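Local coordinates for histidine acid phosphatase (Bifidobacterium longum subsp. infantis, PDB 6RXD), which is a histidine acid phytase of the MINPP type that probably removes phosphate from inositol polyphosphates and 2,3-bisphosphoglycerate, at residues 304-309 with 347-352; 225-230 with 424-429; 34-39 with 123-128. All coordinates share one frame; numbering follows the deposited sequence. Where two conformers were deposited one is given.

Contact 1. Residues 304-309 with 347-352; sequences AAMDLY and WALDAE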
loop_
_atom_site.group_PDB
_atom_site.type_symbol
_atom_site.label_atom_id
_atom_site.label_comp_id
_atom_site.label_asym_id
_atom_site.label_seq_id
_atom_site.Cartn_x
_atom_site.Cartn_y
_atom_site.Cartn_z
ATOM N N ALA A 304 -14.753 12.711 15.079
ATOM C CA ALA A 304 -15.262 11.456 15.631
ATOM C C ALA A 304 -15.653 10.476 14.531
ATOM O O ALA A 304 -15.335 9.284 14.616
ATOM C CB ALA A 304 -16.438 11.707 16.577
ATOM N N ALA A 305 -16.320 10.971 13.489
ATOM C CA ALA A 305 -16.766 10.101 12.403
ATOM C C ALA A 305 -15.579 9.543 11.621
ATOM O O ALA A 305 -15.567 8.362 11.253
ATOM C CB ALA A 305 -17.737 10.841 11.466
ATOM N N MET A 306 -14.584 10.387 11.347
ATOM C CA MET A 306 -13.414 9.907 10.626
ATOM C C MET A 306 -12.628 8.918 11.475
ATOM O O MET A 306 -12.052 7.976 10.939
ATOM C CB MET A 306 -12.521 11.071 10.160
ATOM C CG MET A 306 -13.111 11.901 9.008
ATOM S SD MET A 306 -13.419 10.971 7.479
ATOM C CE MET A 306 -11.853 10.123 7.309
ATOM N N ASP A 307 -12.612 9.106 12.791
ATOM C CA ASP A 307 -11.984 8.112 13.662
ATOM C C ASP A 307 -12.737 6.783 13.606
ATOM O O ASP A 307 -12.110 5.716 13.546
ATOM C CB ASP A 307 -11.879 8.615 15.107
ATOM C CG ASP A 307 -10.882 9.741 15.255
ATOM O OD1 ASP A 307 -10.238 10.092 14.251
ATOM O OD2 ASP A 307 -10.743 10.270 16.376
ATOM N N LEU A 308 -14.065 6.850 13.592
ATOM C CA LEU A 308 -14.888 5.642 13.520
ATOM C C LEU A 308 -14.684 4.955 12.169
ATOM O O LEU A 308 -14.581 3.726 12.097
ATOM C CB LEU A 308 -16.379 5.968 13.740
ATOM C CG LEU A 308 -17.331 4.768 13.839
ATOM C CD1 LEU A 308 -16.846 3.845 14.945
ATOM C CD2 LEU A 308 -18.740 5.254 14.139
ATOM N N TYR A 309 -14.616 5.749 11.102
ATOM C CA TYR A 309 -14.324 5.200 9.783
ATOM C C TYR A 309 -12.952 4.535 9.765
ATOM O O TYR A 309 -12.783 3.467 9.178
ATOM C CB TYR A 309 -14.415 6.284 8.706
ATOM C CG TYR A 309 -13.986 5.795 7.339
ATOM C CD1 TYR A 309 -14.796 4.944 6.598
ATOM C CD2 TYR A 309 -12.774 6.184 6.795
ATOM C CE1 TYR A 309 -14.389 4.490 5.340
ATOM C CE2 TYR A 309 -12.375 5.740 5.555
ATOM C CZ TYR A 309 -13.182 4.896 4.837
ATOM O OH TYR A 309 -12.757 4.461 3.603
ATOM N N TRP A 347 -13.449 8.996 0.069
ATOM C CA TRP A 347 -13.000 10.053 -0.835
ATOM C C TRP A 347 -12.105 11.026 -0.101
ATOM O O TRP A 347 -11.076 11.432 -0.625
ATOM C CB TRP A 347 -14.182 10.799 -1.443
ATOM C CG TRP A 347 -13.781 12.074 -2.101
ATOM C CD1 TRP A 347 -13.064 12.219 -3.266
ATOM C CD2 TRP A 347 -14.097 13.398 -1.658
ATOM N NE1 TRP A 347 -12.903 13.558 -3.553
ATOM C CE2 TRP A 347 -13.529 14.300 -2.583
ATOM C CE3 TRP A 347 -14.784 13.910 -0.554
ATOM C CZ2 TRP A 347 -13.648 15.688 -2.448
ATOM C CZ3 TRP A 347 -14.895 15.293 -0.417
ATOM C CH2 TRP A 347 -14.332 16.162 -1.359
ATOM N N ALA A 348 -12.502 11.412 1.109
ATOM C CA ALA A 348 -11.686 12.327 1.902
ATOM C C ALA A 348 -10.267 11.762 2.103
ATOM O O ALA A 348 -9.282 12.493 1.968
ATOM C CB ALA A 348 -12.358 12.612 3.242
ATOM N N LEU A 349 -10.153 10.472 2.409
ATOM C CA LEU A 349 -8.825 9.870 2.577
ATOM C C LEU A 349 -8.073 9.743 1.250
ATOM O O LEU A 349 -6.870 10.051 1.165
ATOM C CB LEU A 349 -8.910 8.502 3.251
ATOM C CG LEU A 349 -9.348 8.521 4.716
ATOM C CD1 LEU A 349 -9.112 7.149 5.354
ATOM C CD2 LEU A 349 -8.591 9.602 5.466
ATOM N N ASP A 350 -8.777 9.281 0.221
ATOM C CA ASP A 350 -8.152 9.076 -1.076
ATOM C C ASP A 350 -7.646 10.396 -1.623
ATOM O O ASP A 350 -6.601 10.439 -2.241
ATOM C CB ASP A 350 -9.142 8.483 -2.075
ATOM C CG ASP A 350 -9.264 6.971 -1.974
ATOM O OD1 ASP A 350 -8.467 6.335 -1.247
ATOM O OD2 ASP A 350 -10.156 6.416 -2.658
ATOM N N ALA A 351 -8.403 11.472 -1.414
ATOM C CA ALA A 351 -7.987 12.772 -1.940
ATOM C C ALA A 351 -6.618 13.220 -1.430
ATOM O O ALA A 351 -5.807 13.784 -2.177
ATOM C CB ALA A 351 -9.034 13.827 -1.627
ATOM N N GLU A 352 -6.354 12.989 -0.156
ATOM C CA GLU A 352 -5.076 13.388 0.418
ATOM C C GLU A 352 -3.938 12.599 -0.217
ATOM O O GLU A 352 -2.900 13.159 -0.569
ATOM C CB GLU A 352 -5.076 13.162 1.929
ATOM C CG GLU A 352 -3.986 13.905 2.656
ATOM C CD GLU A 352 -4.537 14.786 3.755
ATOM O OE1 GLU A 352 -4.746 15.995 3.507
ATOM O OE2 GLU A 352 -4.771 14.267 4.864
#

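Contact 2. Residues 225-230 with 424-429; sequences AGAEKT and TDVYTY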
loop_
_atom_site.group_PDB
_atom_site.type_symbol
_atom_site.label_atom_id
_atom_site.label_comp_id
_atom_site.label_asym_id
_atom_site.label_seq_id
_atom_site.Cartn_x
_atom_site.Cartn_y
_atom_site.Cartn_z
ATOM N N ALA A 225 -2.263 22.618 -1.309
ATOM C CA ALA A 225 -2.775 23.197 -0.074
ATOM C C ALA A 225 -4.203 23.708 -0.257
ATOM O O ALA A 225 -5.063 23.471 0.593
ATOM C CB ALA A 225 -1.862 24.321 0.411
ATOM N N GLY A 226 -4.453 24.396 -1.367
ATOM C CA GLY A 226 -5.773 24.955 -1.621
ATOM C C GLY A 226 -6.813 23.883 -1.899
ATOM O O GLY A 226 -7.942 23.980 -1.426
ATOM N N ALA A 227 -6.438 22.874 -2.683
ATOM C CA ALA A 227 -7.359 21.795 -3.017
ATOM C C ALA A 227 -7.740 21.030 -1.759
ATOM O O ALA A 227 -8.899 20.631 -1.581
ATOM C CB ALA A 227 -6.742 20.854 -4.053
ATOM N N GLU A 228 -6.755 20.802 -0.896
ATOM C CA GLU A 228 -7.005 20.075 0.340
ATOM C C GLU A 228 -7.892 20.866 1.296
ATOM O O GLU A 228 -8.707 20.276 2.004
ATOM C CB GLU A 228 -5.687 19.637 1.002
ATOM C CG GLU A 228 -5.038 18.485 0.255
ATOM C CD GLU A 228 -3.780 17.947 0.905
ATOM O OE1 GLU A 228 -3.286 18.567 1.872
ATOM O OE2 GLU A 228 -3.281 16.891 0.436
ATOM N N LYS A 229 -7.736 22.189 1.324
ATOM C CA LYS A 229 -8.651 23.027 2.099
ATOM C C LYS A 229 -10.081 22.904 1.578
ATOM O O LYS A 229 -11.024 22.731 2.354
ATOM C CB LYS A 229 -8.213 24.495 2.095
ATOM C CG LYS A 229 -9.273 25.418 2.712
ATOM C CD LYS A 229 -8.850 26.872 2.763
ATOM C CE LYS A 229 -9.922 27.705 3.465
ATOM N NZ LYS A 229 -10.358 27.073 4.749
ATOM N N THR A 230 -10.236 22.981 0.258
ATOM C CA THR A 230 -11.546 22.840 -0.364
ATOM C C THR A 230 -12.180 21.508 0.040
ATOM O O THR A 230 -13.356 21.440 0.402
ATOM C CB THR A 230 -11.440 22.936 -1.898
ATOM O OG1 THR A 230 -11.060 24.273 -2.257
ATOM C CG2 THR A 230 -12.772 22.596 -2.558
ATOM N N THR A 424 -10.258 24.756 -6.572
ATOM C CA THR A 424 -11.704 24.609 -6.390
ATOM C C THR A 424 -12.309 23.468 -7.223
ATOM O O THR A 424 -13.192 22.749 -6.757
ATOM C CB THR A 424 -12.444 25.926 -6.684
ATOM O OG1 THR A 424 -12.183 26.322 -8.029
ATOM C CG2 THR A 424 -11.972 27.024 -5.746
ATOM N N ASP A 425 -11.834 23.312 -8.454
ATOM C CA ASP A 425 -12.249 22.207 -9.323
ATOM C C ASP A 425 -11.349 21.013 -9.003
ATOM O O ASP A 425 -10.393 20.726 -9.731
ATOM C CB ASP A 425 -12.104 22.631 -10.797
ATOM C CG ASP A 425 -12.599 21.578 -11.784
ATOM O OD1 ASP A 425 -13.226 20.583 -11.368
ATOM O OD2 ASP A 425 -12.360 21.770 -12.996
ATOM N N VAL A 426 -11.646 20.337 -7.894
ATOM C CA VAL A 426 -10.733 19.346 -7.324
ATOM C C VAL A 426 -11.073 17.910 -7.703
ATOM O O VAL A 426 -12.126 17.640 -8.277
ATOM C CB VAL A 426 -10.731 19.435 -5.771
ATOM C CG1 VAL A 426 -10.289 20.830 -5.309
ATOM C CG2 VAL A 426 -12.124 19.101 -5.205
ATOM N N TYR A 427 -10.148 17.009 -7.363
ATOM C CA TYR A 427 -10.317 15.565 -7.483
ATOM C C TYR A 427 -11.587 15.087 -6.788
ATOM O O TYR A 427 -11.794 15.355 -5.601
ATOM C CB TYR A 427 -9.104 14.886 -6.837
ATOM C CG TYR A 427 -9.314 13.427 -6.485
ATOM C CD1 TYR A 427 -9.148 12.432 -7.440
ATOM C CD2 TYR A 427 -9.637 13.051 -5.192
ATOM C CE1 TYR A 427 -9.337 11.083 -7.120
ATOM C CE2 TYR A 427 -9.837 11.718 -4.861
ATOM C CZ TYR A 427 -9.683 10.738 -5.827
ATOM O OH TYR A 427 -9.874 9.411 -5.469
ATOM N N THR A 428 -12.441 14.382 -7.531
ATOM C CA THR A 428 -13.628 13.776 -6.956
ATOM C C THR A 428 -13.806 12.405 -7.560
ATOM O O THR A 428 -13.196 12.081 -8.575
ATOM C CB THR A 428 -14.914 14.582 -7.245
ATOM O OG1 THR A 428 -15.219 14.517 -8.644
ATOM C CG2 THR A 428 -14.781 16.040 -6.820
ATOM N N TYR A 429 -14.654 11.600 -6.935
ATOM C CA TYR A 429 -14.965 10.293 -7.473
ATOM C C TYR A 429 -15.699 10.382 -8.810
ATOM O O TYR A 429 -15.630 9.453 -9.623
ATOM C CB TYR A 429 -15.774 9.495 -6.452
ATOM C CG TYR A 429 -14.941 8.836 -5.368
ATOM C CD1 TYR A 429 -15.548 8.076 -4.377
ATOM C CD2 TYR A 429 -13.552 8.967 -5.333
ATOM C CE1 TYR A 429 -14.808 7.460 -3.384
ATOM C CE2 TYR A 429 -12.789 8.342 -4.332
ATOM C CZ TYR A 429 -13.440 7.583 -3.368
ATOM O OH TYR A 429 -12.726 6.943 -2.385
#

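Contact 3. Residues 34-39 with 123-128; sequences YGPIYT and FDQAAA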
loop_
_atom_site.group_PDB
_atom_site.type_symbol
_atom_site.label_atom_id
_atom_site.label_comp_id
_atom_site.label_asym_id
_atom_site.label_seq_id
_atom_site.Cartn_x
_atom_site.Cartn_y
_atom_site.Cartn_z
ATOM N N TYR A 34 10.089 -18.777 -26.994
ATOM C CA TYR A 34 10.548 -17.972 -25.858
ATOM C C TYR A 34 10.420 -18.730 -24.537
ATOM O O TYR A 34 9.389 -19.343 -24.266
ATOM C CB TYR A 34 9.784 -16.634 -25.809
ATOM C CG TYR A 34 10.165 -15.693 -26.937
ATOM C CD1 TYR A 34 10.991 -14.600 -26.704
ATOM C CD2 TYR A 34 9.716 -15.914 -28.238
ATOM C CE1 TYR A 34 11.353 -13.732 -27.731
ATOM C CE2 TYR A 34 10.078 -15.048 -29.279
ATOM C CZ TYR A 34 10.903 -13.974 -29.016
ATOM O OH TYR A 34 11.271 -13.118 -30.038
ATOM N N GLY A 35 11.479 -18.687 -23.729
ATOM C CA GLY A 35 11.501 -19.342 -22.429
ATOM C C GLY A 35 11.879 -18.351 -21.341
ATOM O O GLY A 35 12.485 -17.313 -21.624
ATOM N N PRO A 36 11.528 -18.665 -20.088
ATOM C CA PRO A 36 11.709 -17.720 -18.979
ATOM C C PRO A 36 13.179 -17.484 -18.631
ATOM O O PRO A 36 13.955 -18.445 -18.582
ATOM C CB PRO A 36 11.015 -18.429 -17.812
ATOM C CG PRO A 36 11.107 -19.897 -18.153
ATOM C CD PRO A 36 10.922 -19.938 -19.644
ATOM N N ILE A 37 13.562 -16.227 -18.391
ATOM C CA ILE A 37 14.917 -15.926 -17.906
ATOM C C ILE A 37 14.963 -15.081 -16.622
ATOM O O ILE A 37 15.992 -15.028 -15.955
ATOM C CB ILE A 37 15.785 -15.228 -18.966
ATOM C CG1 ILE A 37 15.133 -13.921 -19.427
ATOM C CG2 ILE A 37 16.038 -16.156 -20.157
ATOM C CD1 ILE A 37 16.109 -12.982 -20.141
ATOM N N TYR A 38 13.869 -14.404 -16.277
ATOM C CA TYR A 38 13.908 -13.501 -15.132
ATOM C C TYR A 38 12.501 -13.184 -14.659
ATOM O O TYR A 38 11.559 -13.192 -15.452
ATOM C CB TYR A 38 14.649 -12.205 -15.523
ATOM C CG TYR A 38 14.835 -11.219 -14.388
ATOM C CD1 TYR A 38 15.750 -11.468 -13.361
ATOM C CD2 TYR A 38 14.109 -10.030 -14.349
ATOM C CE1 TYR A 38 15.917 -10.561 -12.310
ATOM C CE2 TYR A 38 14.275 -9.122 -13.316
ATOM C CZ TYR A 38 15.164 -9.391 -12.302
ATOM O OH TYR A 38 15.305 -8.469 -11.277
ATOM N N THR A 39 12.351 -12.912 -13.368
ATOM C CA THR A 39 11.103 -12.321 -12.891
ATOM C C THR A 39 11.398 -11.330 -11.777
ATOM O O THR A 39 12.443 -11.410 -11.143
ATOM C CB THR A 39 10.105 -13.394 -12.417
ATOM O OG1 THR A 39 8.830 -12.783 -12.158
ATOM C CG2 THR A 39 10.608 -14.100 -11.150
ATOM N N PHE A 123 12.364 -21.268 -11.951
ATOM C CA PHE A 123 12.982 -21.557 -10.670
ATOM C C PHE A 123 13.511 -22.976 -10.559
ATOM O O PHE A 123 14.502 -23.202 -9.875
ATOM C CB PHE A 123 12.038 -21.200 -9.527
ATOM C CG PHE A 123 11.847 -19.714 -9.372
ATOM C CD1 PHE A 123 12.931 -18.896 -9.068
ATOM C CD2 PHE A 123 10.599 -19.135 -9.552
ATOM C CE1 PHE A 123 12.768 -17.514 -8.937
ATOM C CE2 PHE A 123 10.431 -17.760 -9.430
ATOM C CZ PHE A 123 11.520 -16.952 -9.117
ATOM N N ASP A 124 12.872 -23.926 -11.233
ATOM C CA ASP A 124 13.433 -25.278 -11.287
ATOM C C ASP A 124 14.754 -25.301 -12.052
ATOM O O ASP A 124 15.665 -26.049 -11.698
ATOM C CB ASP A 124 12.437 -26.286 -11.875
ATOM C CG ASP A 124 11.224 -26.492 -10.986
ATOM O OD1 ASP A 124 11.216 -25.968 -9.850
ATOM O OD2 ASP A 124 10.280 -27.190 -11.418
ATOM N N GLN A 125 14.868 -24.487 -13.100
ATOM C CA GLN A 125 16.132 -24.358 -13.819
ATOM C C GLN A 125 17.183 -23.713 -12.926
ATOM O O GLN A 125 18.335 -24.138 -12.902
ATOM C CB GLN A 125 15.954 -23.514 -15.081
ATOM C CG GLN A 125 15.072 -24.138 -16.140
ATOM C CD GLN A 125 15.045 -23.313 -17.412
ATOM O OE1 GLN A 125 13.989 -22.842 -17.842
ATOM N NE2 GLN A 125 16.212 -23.127 -18.018
ATOM N N ALA A 126 16.772 -22.686 -12.188
ATOM C CA ALA A 126 17.671 -21.977 -11.276
ATOM C C ALA A 126 18.220 -22.906 -10.206
ATOM O O ALA A 126 19.398 -22.834 -9.864
ATOM C CB ALA A 126 16.948 -20.813 -10.622
ATOM N N ALA A 127 17.357 -23.766 -9.670
ATOM C CA ALA A 127 17.776 -24.748 -8.669
ATOM C C ALA A 127 18.852 -25.669 -9.224
ATOM O O ALA A 127 19.731 -26.117 -8.494
ATOM C CB ALA A 127 16.595 -25.560 -8.182
ATOM N N ALA A 128 18.781 -25.950 -10.519
ATOM C CA ALA A 128 19.754 -26.848 -11.152
ATOM C C ALA A 128 21.023 -26.127 -11.632
ATOM O O ALA A 128 22.108 -26.722 -11.675
ATOM C CB ALA A 128 19.096 -27.588 -12.306
#

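Contact 1. Residues 304-309 with 347-352
L349 is the one side chain of 347-352 that meets both M306 and Y309 of 304-309. The contact is apolar, and no hydrogen bond crosses it. Each branch of the leucine has its own partner. CD2 of L349 meets CE of M306 at 3.8 Å, tip to tip, and CE of M306 is 3.9 Å from CG of L349. CD1 of L349 lies at the ring edge of Y309, in the ring plane, 3.6 Å from CE2 of Y309. It is 4.1 Å from CD2 of Y309. The leucine and the tyrosine run alongside each other with opposite headings.

The torsions bring these groups together. The Y309 ring is swung anti to the backbone N (chi1 174°). M306 is bent at chi2 (-61°) and again at chi3 (-48°). These bends fold the methionine chain and carry its methyl to the leucine. Both side chains also touch helix 339-357 ahead of L349: M306 on F345, Y309 on A342 and A346. The hydroxyl of Y309 is hydrogen-bonded to the backbone O of Y9, in the N-terminal segment.

Helix 339-357 also carries E352 and E356, which with E228 are ligands of a zinc site seen for this protein; no metal is bound there to this chain in the model. The arrangement is helix-on-helix apolar packing, joining helices 301-317 and 339-357 in the helical part of a branch 2 histidine phosphatase.

Contact 2. Residues 225-230 with 424-429
This is a loop-on-helix contact: V426 of the loop 424-429 packs on A227 and T230, one turn apart on helix 222-232. The same helix carries E228, a zinc ligand seen for this protein, though no metal is bound here in the model. The backbones come close, with CA of A227 and CA of V426 6.0 Å apart. CG1 of V426 does the touching. It lies 3.8 Å from CB of A227 and 4.1 Å from CG2 of T230. The side chains of V426 and T230 cross obliquely.

CG1 of V426 is anti to its own carbonyl carbon (chi1 -60°), and this turns the branch to the helix. CG2 of T230 is anti to the backbone N, which leaves OG1 of T230 on the side of T424. This OG1 lies 4.2 Å from CA of T424 and is hydrogen-bonded to the backbone O of T423. D425 is the centre of an inverse gamma turn, with a weak bond of 3.1 Å from V426 N to T424 O.

Y355 of helix 339-357 touches both A227 and V426, and its hydroxyl is hydrogen-bonded to N of Y427. The loop, which runs between helices 400-410 and 436-439, therefore packs against helices 222-232 and 339-357 together.

Contact 3. Residues 34-39 with 123-128
The F123 ring meets the methyl of T39 obliquely, and the two side chains cross at about a right angle. CG2 of T39 is 3.6 Å from CZ of F123 and 4.0 Å from CE2 of F123. F154 packs edge-to-face with the same ring, which A393 and F395 of strand 391-398 also touch. The second flat group, the amide of Q125, has OE1 4.1 Å from CG of P36, a long and doubtful contact seen in one of two conformers. This OE1 also has a weak hydrogen bond with S121 OG.

With chi1 -70°, CG of F123 sits beside the backbone N, and the ring then reaches the strand with CZ. In T39, OG1 is anti to the backbone N (chi1 -171°). This puts CG2 between the backbone N and the carbonyl carbon, facing the ring. OG1 is hydrogen-bonded with OD1 of D449 and the backbone O of W448.

I37 and Y38 form a classic beta bulge opposite V450 and point away from the helix; P36 and T39 point toward it. Strand 34-44 lies between strand 391-398, parallel to it, and strand 445-453, antiparallel. Helix 120-129 packs on one side of this sheet, and helix 372-386 touches I37 and Y38.

In the fold
Contacts 1 and 2 are neighbours, with centres 15 Å apart. They are joined directly by a probable hydrogen bond of 2.6 Å between D350 OD2 and Y429 OH. A second, of 2.9 Å, runs between W347 NE1 and Y427 O. Each holds a ligand of one zinc site seen for this protein, E352 and E228, with E356 as a third ligand. Contact 3 lies across the centre of the chain, in the sheet part, about 45 Å from contact 1 and 48 Å from contact 2 between centres. Its strand 34-44 leads into the family's RHG motif, whose histidine takes up the phosphate in relatives, and so to the probable active site.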